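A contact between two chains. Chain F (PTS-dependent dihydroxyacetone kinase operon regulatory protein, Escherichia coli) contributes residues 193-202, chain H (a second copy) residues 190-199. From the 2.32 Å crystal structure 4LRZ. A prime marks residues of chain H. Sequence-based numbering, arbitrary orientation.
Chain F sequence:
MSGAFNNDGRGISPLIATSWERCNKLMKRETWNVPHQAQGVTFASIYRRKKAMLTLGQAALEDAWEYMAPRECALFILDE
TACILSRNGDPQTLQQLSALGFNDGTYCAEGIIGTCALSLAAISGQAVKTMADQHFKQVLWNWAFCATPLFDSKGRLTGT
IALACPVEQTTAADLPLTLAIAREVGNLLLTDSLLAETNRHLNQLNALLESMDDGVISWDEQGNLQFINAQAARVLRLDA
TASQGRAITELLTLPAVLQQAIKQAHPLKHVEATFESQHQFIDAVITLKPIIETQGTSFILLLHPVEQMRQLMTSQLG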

# COMPACT_ATOMS: atom_id res chain seq x y z
N SER F 193 -3.91 -1.62 -6.38
CA SER F 193 -3.96 -2.92 -7.04
C SER F 193 -4.19 -4.08 -6.04
O SER F 193 -4.84 -5.05 -6.37
CB SER F 193 -2.75 -3.12 -7.96
OG SER F 193 -1.74 -3.87 -7.35
N LEU F 194 -3.76 -3.91 -4.79
CA LEU F 194 -4.03 -4.93 -3.77
C LEU F 194 -5.53 -5.02 -3.44
O LEU F 194 -6.05 -6.10 -3.29
CB LEU F 194 -3.20 -4.70 -2.50
CG LEU F 194 -1.71 -4.93 -2.69
CD1 LEU F 194 -0.89 -4.34 -1.53
CD2 LEU F 194 -1.40 -6.40 -2.91
N LEU F 195 -6.17 -3.86 -3.35
CA LEU F 195 -7.61 -3.74 -3.10
C LEU F 195 -8.41 -4.32 -4.27
O LEU F 195 -9.35 -5.07 -4.08
CB LEU F 195 -7.97 -2.28 -2.85
CG LEU F 195 -7.75 -1.68 -1.44
CD1 LEU F 195 -7.72 -0.12 -1.46
CD2 LEU F 195 -8.82 -2.18 -0.45
N ALA F 196 -7.98 -4.03 -5.49
CA ALA F 196 -8.57 -4.68 -6.67
C ALA F 196 -8.37 -6.22 -6.64
O ALA F 196 -9.31 -6.98 -6.92
CB ALA F 196 -8.03 -4.03 -7.98
N GLU F 197 -7.20 -6.70 -6.24
CA GLU F 197 -6.99 -8.17 -6.07
C GLU F 197 -7.98 -8.77 -5.07
O GLU F 197 -8.59 -9.83 -5.31
CB GLU F 197 -5.54 -8.55 -5.66
CG GLU F 197 -5.32 -10.11 -5.49
CD GLU F 197 -3.98 -10.62 -4.78
OE1 GLU F 197 -3.14 -9.79 -4.30
OE2 GLU F 197 -3.80 -11.89 -4.72
N THR F 198 -8.15 -8.12 -3.93
CA THR F 198 -9.10 -8.68 -2.97
C THR F 198 -10.54 -8.67 -3.45
O THR F 198 -11.25 -9.66 -3.27
CB THR F 198 -8.86 -8.23 -1.46
OG1 THR F 198 -10.11 -7.99 -0.77
CG2 THR F 198 -8.00 -7.11 -1.35
N ASN F 199 -10.94 -7.63 -4.16
CA ASN F 199 -12.23 -7.57 -4.79
C ASN F 199 -12.42 -8.78 -5.75
O ASN F 199 -13.45 -9.49 -5.70
CB ASN F 199 -12.40 -6.21 -5.50
CG ASN F 199 -13.82 -5.99 -6.00
OD1 ASN F 199 -14.80 -6.12 -5.25
ND2 ASN F 199 -13.95 -5.68 -7.26
N ARG F 200 -11.42 -9.07 -6.58
CA ARG F 200 -11.51 -10.28 -7.42
C ARG F 200 -11.67 -11.57 -6.63
O ARG F 200 -12.44 -12.44 -7.04
CB ARG F 200 -10.36 -10.35 -8.41
CG ARG F 200 -10.26 -9.06 -9.28
CD ARG F 200 -9.39 -9.29 -10.51
NE ARG F 200 -9.93 -10.40 -11.28
CZ ARG F 200 -9.37 -10.92 -12.36
NH1 ARG F 200 -8.23 -10.44 -12.84
NH2 ARG F 200 -9.98 -11.93 -12.98
N HIS F 201 -11.04 -11.68 -5.46
CA HIS F 201 -11.26 -12.92 -4.66
C HIS F 201 -12.64 -12.96 -4.03
O HIS F 201 -13.23 -14.02 -3.82
CB HIS F 201 -10.17 -13.15 -3.56
CG HIS F 201 -8.79 -13.31 -4.11
ND1 HIS F 201 -8.41 -14.40 -4.85
CD2 HIS F 201 -7.70 -12.51 -4.03
CE1 HIS F 201 -7.15 -14.27 -5.22
NE2 HIS F 201 -6.69 -13.14 -4.72
N LEU F 202 -13.15 -11.79 -3.70
CA LEU F 202 -14.50 -11.69 -3.16
C LEU F 202 -15.53 -12.10 -4.23
O LEU F 202 -16.49 -12.82 -3.93
CB LEU F 202 -14.77 -10.29 -2.59
CG LEU F 202 -14.03 -9.94 -1.28
CD1 LEU F 202 -14.24 -8.47 -0.90
CD2 LEU F 202 -14.41 -10.89 -0.06
N LEU H 190 -0.04 -0.17 5.80
CA LEU H 190 -1.33 -0.43 5.24
C LEU H 190 -1.29 -1.58 4.23
O LEU H 190 -2.20 -2.40 4.21
CB LEU H 190 -1.88 0.85 4.60
CG LEU H 190 -3.25 0.74 3.95
CD1 LEU H 190 -4.26 0.52 5.09
CD2 LEU H 190 -3.59 2.00 3.14
N THR H 191 -0.25 -1.64 3.40
CA THR H 191 -0.18 -2.68 2.39
C THR H 191 0.11 -4.00 3.07
O THR H 191 -0.42 -5.02 2.66
CB THR H 191 0.83 -2.41 1.23
OG1 THR H 191 2.15 -2.82 1.60
CG2 THR H 191 0.89 -0.97 0.92
N ASP H 192 0.90 -3.99 4.14
CA ASP H 192 1.01 -5.22 4.94
C ASP H 192 -0.34 -5.72 5.40
O ASP H 192 -0.62 -6.92 5.39
CB ASP H 192 1.99 -5.10 6.13
CG ASP H 192 3.49 -5.27 5.71
OD1 ASP H 192 3.77 -6.03 4.74
OD2 ASP H 192 4.39 -4.64 6.32
N SER H 193 -1.20 -4.80 5.80
CA SER H 193 -2.48 -5.25 6.34
C SER H 193 -3.49 -5.69 5.25
O SER H 193 -4.24 -6.62 5.46
CB SER H 193 -3.01 -4.31 7.43
OG SER H 193 -4.05 -3.46 6.98
N LEU H 194 -3.40 -5.10 4.05
CA LEU H 194 -4.26 -5.53 2.91
C LEU H 194 -3.97 -6.93 2.49
O LEU H 194 -4.87 -7.70 2.27
CB LEU H 194 -4.14 -4.57 1.71
CG LEU H 194 -4.54 -3.15 2.04
CD1 LEU H 194 -4.06 -2.13 0.99
CD2 LEU H 194 -6.06 -3.08 2.32
N LEU H 195 -2.69 -7.27 2.38
CA LEU H 195 -2.24 -8.64 2.13
C LEU H 195 -2.74 -9.66 3.17
O LEU H 195 -3.16 -10.75 2.81
CB LEU H 195 -0.71 -8.67 2.12
CG LEU H 195 0.03 -8.18 0.87
CD1 LEU H 195 1.49 -7.87 1.24
CD2 LEU H 195 -0.07 -9.24 -0.26
N ALA H 196 -2.67 -9.33 4.45
CA ALA H 196 -3.30 -10.15 5.50
C ALA H 196 -4.80 -10.31 5.27
O ALA H 196 -5.35 -11.45 5.33
CB ALA H 196 -3.03 -9.57 6.92
N GLU H 197 -5.49 -9.20 4.99
CA GLU H 197 -6.93 -9.27 4.70
C GLU H 197 -7.21 -10.18 3.50
O GLU H 197 -8.06 -11.06 3.55
CB GLU H 197 -7.56 -7.87 4.56
CG GLU H 197 -7.36 -7.01 5.88
CD GLU H 197 -8.28 -5.77 6.07
OE1 GLU H 197 -7.73 -4.64 6.21
OE2 GLU H 197 -9.53 -5.93 6.11
N THR H 198 -6.45 -10.01 2.42
CA THR H 198 -6.62 -10.93 1.33
C THR H 198 -6.32 -12.38 1.68
O THR H 198 -7.06 -13.26 1.30
CB THR H 198 -6.01 -10.48 -0.03
OG1 THR H 198 -5.62 -11.63 -0.80
CG2 THR H 198 -4.89 -9.69 0.17
N ASN H 199 -5.29 -12.63 2.49
CA ASN H 199 -5.03 -13.98 3.01
C ASN H 199 -6.25 -14.54 3.77
O ASN H 199 -6.61 -15.70 3.61
CB ASN H 199 -3.76 -13.94 3.92
CG ASN H 199 -3.28 -15.34 4.34
OD1 ASN H 199 -3.06 -16.22 3.50
ND2 ASN H 199 -3.09 -15.53 5.63

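How do the two helices meet? They run side by side in nearly the same direction, their axes 9° from parallel and 9.8 Å apart at closest approach. Because both chains are copies of one protein and lie in register, each key residue faces its own counterpart: the CA atoms of Leu194 and Leu194′ are 6.7 Å apart, and those of Thr198 and Thr198′ 5.5 Å. These two levels lie four residues apart, about one helical turn, so the same side of each helix is presented twice to its partner. Together the two stretches bury 375 Å², and no hydrogen bond crosses between them.

What makes Leu194 the most heavily covered residue of the contact? Its CA-to-CB bond points toward chain H, and its side chain, with chi1 m and chi2 t, spreads over several neighbours. CB of Leu194 lies 4.3 Å from CB of Leu194′, the central leucine pair. Beyond that, CD1 of Leu194 comes within 3.8 Å of CB of Thr191′, while CD2 of Leu194 packs 4.1 Å from CD2 of Leu195′. The two methyls thus reach different residues, one a turn earlier along chain H than the other.

Does Leu194′ return the same packing? Largely, since it adopts the same rotamer and also points its CA-to-CB bond toward the other helix. CD2 of Leu194′ lies 4.0 Å from CD2 of Leu195, mirroring the contact between Leu194 and Leu195′. Both Leu195 side chains start out sideways, yet their ends come nearer to the partner helix and flank the central pair. The result is a small apolar cluster held by van der Waals packing, with comparable areas covered on the two copies of Leu195.

How does Thr198′ fit into a contact without cross-chain hydrogen bonds? It meets its counterpart through carbon: its CB is 3.9 Å from CB of Thr198, and the short CA-to-CA distance at this level reflects how closely the backbones approach. Its hydroxyl is less well served. OG1 of Thr198′ lies 3.9 Å from CD2 of His201 and 4.3 Å from OE2 of Glu197, too far for a hydrogen bond to that carboxylate, and it is buried with no polar partner in the model. Glu197 and His201 instead bond to each other along their own helix, NE2 of His201 donating to OE2 of Glu197 at 3.1 Å with a nearly straight angle of 170°. That bond holds the two side chains together beside the threonine.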